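Local coordinates for protein glutathione transferase (Lolium rigidum, PDB 6ZB6) that probably conjugates glutathione to electrophilic xenobiotics, herbicides among them, as a phi class glutathione transferase, at residues L143-V146 / L147-Y150; V165-A168 / D169-F173. One frame throughout, in Å; residues are numbered along the deposited sequence.

Overall arrangement
Interactions 1 and 2 follow one another along the all-helical C-terminal domain of the transferase. Interaction 1 comprises two successive turns of helix 133-156, near the edge of the molecule with its centre about 18 Å from the centre of the chain; interaction 2, the capped start of helix 167-170, is buried, about 8 Å from that point. Their own centres are about 17 Å apart, yet they touch through one probable hydrogen bond, Tyr-150 OH to His-172 NE2 at 2.6 Å. Interaction 2 is the one nearer the active site: the Asn-171 side chain comes within about 8 Å of the bound S-(p-nitrobenzyl)glutathione, placing it beyond the first shell of the ligand.

Interaction 1 (L143-V146 / L147-Y150); sequences LKKV and LEVY
Lys-145 and Glu-148 form a water-bridged salt bridge on the solvent side of helix 133-156, while Leu-143 with Leu-147 and Val-146 with Tyr-150 make i to i+4 contacts on its other flanks, within the C-terminal domain. The two charged chains run alongside each other, pointing the same way. Bends at chi2 (-48°) and chi4 carry the Lys-145 chain round, and NZ ends 3.5 Å from Glu-148 OE2, a long ion pair. Two waters span the gap: one accepts from NZ and donates to OE1, the other accepts from NZ and donates to OE2. A third ties OE1 back to the main chain by donating also to Lys-145 O. On the buried flank, Leu-143 CG meets Leu-147 CD1 at 4.1 Å, and both leucines rest on Leu-187. Val-146 CG1 lies 3.6 Å from Tyr-150 CE1, with the valine and the ring side by side; the ring's hydroxyl bonds to His-172. Beneath these side chains the i to i+4 backbone hydrogen bonds of the helix are uneven in length: Leu-147 N reaches Leu-143 O at 2.7 Å, but Val-149 N to Lys-145 O is weak at 3.4 Å. Since Lys-145 O also accepts from water, solvent shares this carbonyl with the helix. The charged pair is thus held largely through water, and its electrostatic contribution is probably modest, whereas the leucines and tyrosine face the protein interior.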
loop_
_atom_site.group_PDB
_atom_site.type_symbol
_atom_site.label_atom_id
_atom_site.label_comp_id
_atom_site.label_asym_id
_atom_site.label_seq_id
_atom_site.Cartn_x
_atom_site.Cartn_y
_atom_site.Cartn_z
ATOM N N LEU A 143 14.516 1.931 -9.826
ATOM C CA LEU A 143 13.546 2.856 -9.240
ATOM C C LEU A 143 13.743 4.272 -9.766
ATOM O O LEU A 143 12.767 4.976 -10.068
ATOM C CB LEU A 143 13.646 2.829 -7.712
ATOM C CG LEU A 143 12.642 3.696 -6.949
ATOM C CD1 LEU A 143 11.194 3.287 -7.286
ATOM C CD2 LEU A 143 12.890 3.570 -5.457
ATOM N N LYS A 144 15.000 4.718 -9.865
ATOM C CA LYS A 144 15.267 6.056 -10.388
ATOM C C LYS A 144 14.663 6.231 -11.775
ATOM O O LYS A 144 14.068 7.276 -12.074
ATOM C CB LYS A 144 16.772 6.326 -10.425
ATOM C CG LYS A 144 17.412 6.620 -9.068
ATOM C CD LYS A 144 18.938 6.605 -9.184
ATOM C CE LYS A 144 19.602 6.777 -7.824
ATOM N NZ LYS A 144 21.086 6.602 -7.916
ATOM N N LYS A 145 14.780 5.209 -12.630
ATOM C CA LYS A 145 14.192 5.308 -13.964
ATOM C C LYS A 145 12.675 5.405 -13.884
ATOM O O LYS A 145 12.058 6.206 -14.595
ATOM C CB LYS A 145 14.609 4.114 -14.825
ATOM C CG LYS A 145 16.091 4.084 -15.196
ATOM C CD LYS A 145 16.579 5.428 -15.725
ATOM C CE LYS A 145 18.106 5.461 -15.862
ATOM N NZ LYS A 145 18.689 6.819 -15.600
ATOM N N VAL A 146 12.058 4.601 -13.019
ATOM C CA VAL A 146 10.619 4.716 -12.780
ATOM C C VAL A 146 10.273 6.127 -12.314
ATOM O O VAL A 146 9.323 6.754 -12.802
ATOM C CB VAL A 146 10.165 3.660 -11.752
ATOM C CG1 VAL A 146 8.692 3.872 -11.362
ATOM C CG2 VAL A 146 10.385 2.264 -12.290
ATOM N N LEU A 147 11.044 6.653 -11.360
ATOM C CA LEU A 147 10.700 7.952 -10.796
ATOM C C LEU A 147 10.812 9.062 -11.834
ATOM O O LEU A 147 10.029 10.013 -11.795
ATOM C CB LEU A 147 11.578 8.248 -9.573
ATOM C CG LEU A 147 11.232 7.403 -8.331
ATOM C CD1 LEU A 147 12.171 7.779 -7.164
ATOM C CD2 LEU A 147 9.783 7.595 -7.934
ATOM N N GLU A 148 11.750 8.948 -12.779
ATOM C CA GLU A 148 11.801 9.903 -13.882
ATOM C C GLU A 148 10.485 9.942 -14.655
ATOM O O GLU A 148 10.038 11.019 -15.070
ATOM C CB GLU A 148 12.963 9.565 -14.815
ATOM C CG GLU A 148 14.336 9.898 -14.179
ATOM C CD GLU A 148 15.523 9.404 -14.993
ATOM O OE1 GLU A 148 15.330 8.973 -16.151
ATOM O OE2 GLU A 148 16.655 9.437 -14.460
ATOM N N VAL A 149 9.853 8.781 -14.864
ATOM C CA VAL A 149 8.557 8.758 -15.538
ATOM C C VAL A 149 7.480 9.376 -14.654
ATOM O O VAL A 149 6.643 10.158 -15.125
ATOM C CB VAL A 149 8.191 7.318 -15.945
ATOM C CG1 VAL A 149 6.783 7.272 -16.532
ATOM C CG2 VAL A 149 9.223 6.759 -16.925
ATOM N N TYR A 150 7.476 9.037 -13.359
ATOM C CA TYR A 150 6.493 9.626 -12.452
ATOM C C TYR A 150 6.649 11.137 -12.392
ATOM O O TYR A 150 5.658 11.877 -12.349
ATOM C CB TYR A 150 6.639 9.030 -11.048
ATOM C CG TYR A 150 5.881 7.725 -10.816
ATOM C CD1 TYR A 150 6.079 6.619 -11.642
ATOM C CD2 TYR A 150 5.003 7.594 -9.752
ATOM C CE1 TYR A 150 5.403 5.426 -11.420
ATOM C CE2 TYR A 150 4.314 6.398 -9.523
ATOM C CZ TYR A 150 4.528 5.320 -10.353
ATOM O OH TYR A 150 3.836 4.149 -10.130
HETATM O O HOH W 1 13.216 6.672 -17.171
HETATM O O HOH W 2 17.323 7.821 -17.715
HETATM O O HOH W 3 19.067 7.648 -13.246
#

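Interaction 2 (V165-A168 / D169-F173); sequences VSFA and DLNHF
Asp-169 reaches back along the first turn of helix 167-170 to the backbone N of Ser-166. Its CB lies 3.7 Å from Ser-166 O, the carbonyl that accepts a straight bond from Leu-170 N. From there chi1 of -52° sets CG beside the aspartate's own backbone N and opposite its carbonyl carbon, directing the carboxylate toward the start of the helix. OD2 takes the N-H of Ser-166 at 2.9 Å through its anti lone pair, and a water bridges OD2 to Ser-166 OG. OD1 is gripped elsewhere, by Leu-160 N and Trp-197 NE1, so both oxygens of this buried carboxylate have donors. Ser-166, the N-cap, caps the helix in turn, its OG accepting from Ala-168 N at 3.2 Å. Beside the cap, Val-165 CG2 meets Leu-170 CD2 at 4.0 Å, the two side chains crossing at about a right angle in a hydrophobic staple.

Further along, Asn-171 ND2 sits 3.2 Å above the plane of the Phe-167 ring, over its centre, with the amide plane turned 80° from the ring; OD1 of the same amide bonds to Arg-17. His-172 ND1 donates to Ala-168 O at 2.8 Å, and the oxygen lies near the imidazole plane. With NE2 engaged by Tyr-150 OH, both ring nitrogens are tied and the ring's rotation is fixed. Ser-166 and Asp-169 form a capping box in which the serine OG takes the N-H of Ala-168 rather than that of Asp-169; with the staple it makes the N-capping motif characteristic of the glutathione transferase C-terminal domain, where a Ser/Thr-x-x-Asp sequence opens a buried helix.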
loop_
_atom_site.group_PDB
_atom_site.type_symbol
_atom_site.label_atom_id
_atom_site.label_comp_id
_atom_site.label_asym_id
_atom_site.label_seq_id
_atom_site.Cartn_x
_atom_site.Cartn_y
_atom_site.Cartn_z
ATOM N N VAL A 165 -7.435 12.492 -6.865
ATOM C CA VAL A 165 -6.820 11.374 -6.175
ATOM C C VAL A 165 -7.649 10.136 -6.473
ATOM O O VAL A 165 -8.866 10.213 -6.669
ATOM C CB VAL A 165 -6.711 11.654 -4.662
ATOM C CG1 VAL A 165 -8.074 11.662 -3.990
ATOM C CG2 VAL A 165 -5.770 10.676 -3.985
ATOM N N SER A 166 -6.986 8.988 -6.549
ATOM C CA SER A 166 -7.663 7.762 -6.947
ATOM C C SER A 166 -7.005 6.570 -6.275
ATOM O O SER A 166 -5.993 6.701 -5.586
ATOM C CB SER A 166 -7.669 7.630 -8.476
ATOM O OG SER A 166 -6.428 7.133 -8.946
ATOM N N PHE A 167 -7.638 5.401 -6.457
ATOM C CA PHE A 167 -7.099 4.091 -6.109
ATOM C C PHE A 167 -5.633 3.951 -6.509
ATOM O O PHE A 167 -4.830 3.384 -5.763
ATOM C CB PHE A 167 -7.951 3.020 -6.815
ATOM C CG PHE A 167 -7.808 1.626 -6.271
ATOM C CD1 PHE A 167 -8.060 1.348 -4.941
ATOM C CD2 PHE A 167 -7.486 0.567 -7.131
ATOM C CE1 PHE A 167 -7.967 0.028 -4.451
ATOM C CE2 PHE A 167 -7.393 -0.756 -6.658
ATOM C CZ PHE A 167 -7.634 -1.025 -5.316
ATOM N N ALA A 168 -5.284 4.436 -7.703
ATOM C CA ALA A 168 -3.908 4.307 -8.179
ATOM C C ALA A 168 -2.926 4.961 -7.214
ATOM O O ALA A 168 -1.928 4.344 -6.823
ATOM C CB ALA A 168 -3.773 4.922 -9.574
ATOM N N ASP A 169 -3.206 6.202 -6.801
ATOM C CA ASP A 169 -2.270 6.924 -5.928
ATOM C C ASP A 169 -2.139 6.237 -4.576
ATOM O O ASP A 169 -1.024 5.961 -4.113
ATOM C CB ASP A 169 -2.713 8.372 -5.719
ATOM C CG ASP A 169 -2.986 9.087 -7.015
ATOM O OD1 ASP A 169 -2.011 9.494 -7.682
ATOM O OD2 ASP A 169 -4.176 9.227 -7.362
ATOM N N LEU A 170 -3.271 5.911 -3.943
ATOM C CA LEU A 170 -3.230 5.413 -2.574
ATOM C C LEU A 170 -2.635 4.018 -2.472
ATOM O O LEU A 170 -2.131 3.658 -1.401
ATOM C CB LEU A 170 -4.624 5.474 -1.952
ATOM C CG LEU A 170 -5.229 6.885 -1.981
ATOM C CD1 LEU A 170 -6.538 6.942 -1.194
ATOM C CD2 LEU A 170 -4.239 7.939 -1.446
ATOM N N ASN A 171 -2.669 3.220 -3.551
ATOM C CA ASN A 171 -1.996 1.925 -3.525
ATOM C C ASN A 171 -0.486 2.048 -3.384
ATOM O O ASN A 171 0.174 1.070 -3.008
ATOM C CB ASN A 171 -2.322 1.137 -4.790
ATOM C CG ASN A 171 -3.571 0.282 -4.625
ATOM O OD1 ASN A 171 -3.653 -0.518 -3.698
ATOM N ND2 ASN A 171 -4.553 0.465 -5.510
ATOM N N HIS A 172 0.075 3.225 -3.674
ATOM C CA HIS A 172 1.494 3.494 -3.508
ATOM C C HIS A 172 1.896 3.719 -2.057
ATOM O O HIS A 172 3.093 3.697 -1.763
ATOM C CB HIS A 172 1.893 4.723 -4.343
ATOM C CG HIS A 172 1.948 4.460 -5.819
ATOM N ND1 HIS A 172 0.819 4.387 -6.611
ATOM C CD2 HIS A 172 2.997 4.228 -6.642
ATOM C CE1 HIS A 172 1.174 4.141 -7.858
ATOM N NE2 HIS A 172 2.492 4.043 -7.907
ATOM N N PHE A 173 0.936 3.904 -1.138
ATOM C CA PHE A 173 1.304 4.318 0.217
ATOM C C PHE A 173 2.070 3.264 1.016
ATOM O O PHE A 173 3.146 3.581 1.550
ATOM C CB PHE A 173 0.067 4.779 0.984
ATOM C CG PHE A 173 0.269 4.762 2.462
ATOM C CD1 PHE A 173 1.047 5.745 3.072
ATOM C CD2 PHE A 173 -0.259 3.743 3.233
ATOM C CE1 PHE A 173 1.265 5.721 4.428
ATOM C CE2 PHE A 173 -0.051 3.706 4.585
ATOM C CZ PHE A 173 0.722 4.705 5.197
HETATM O O HOH W 4 -5.172 9.496 -9.648
#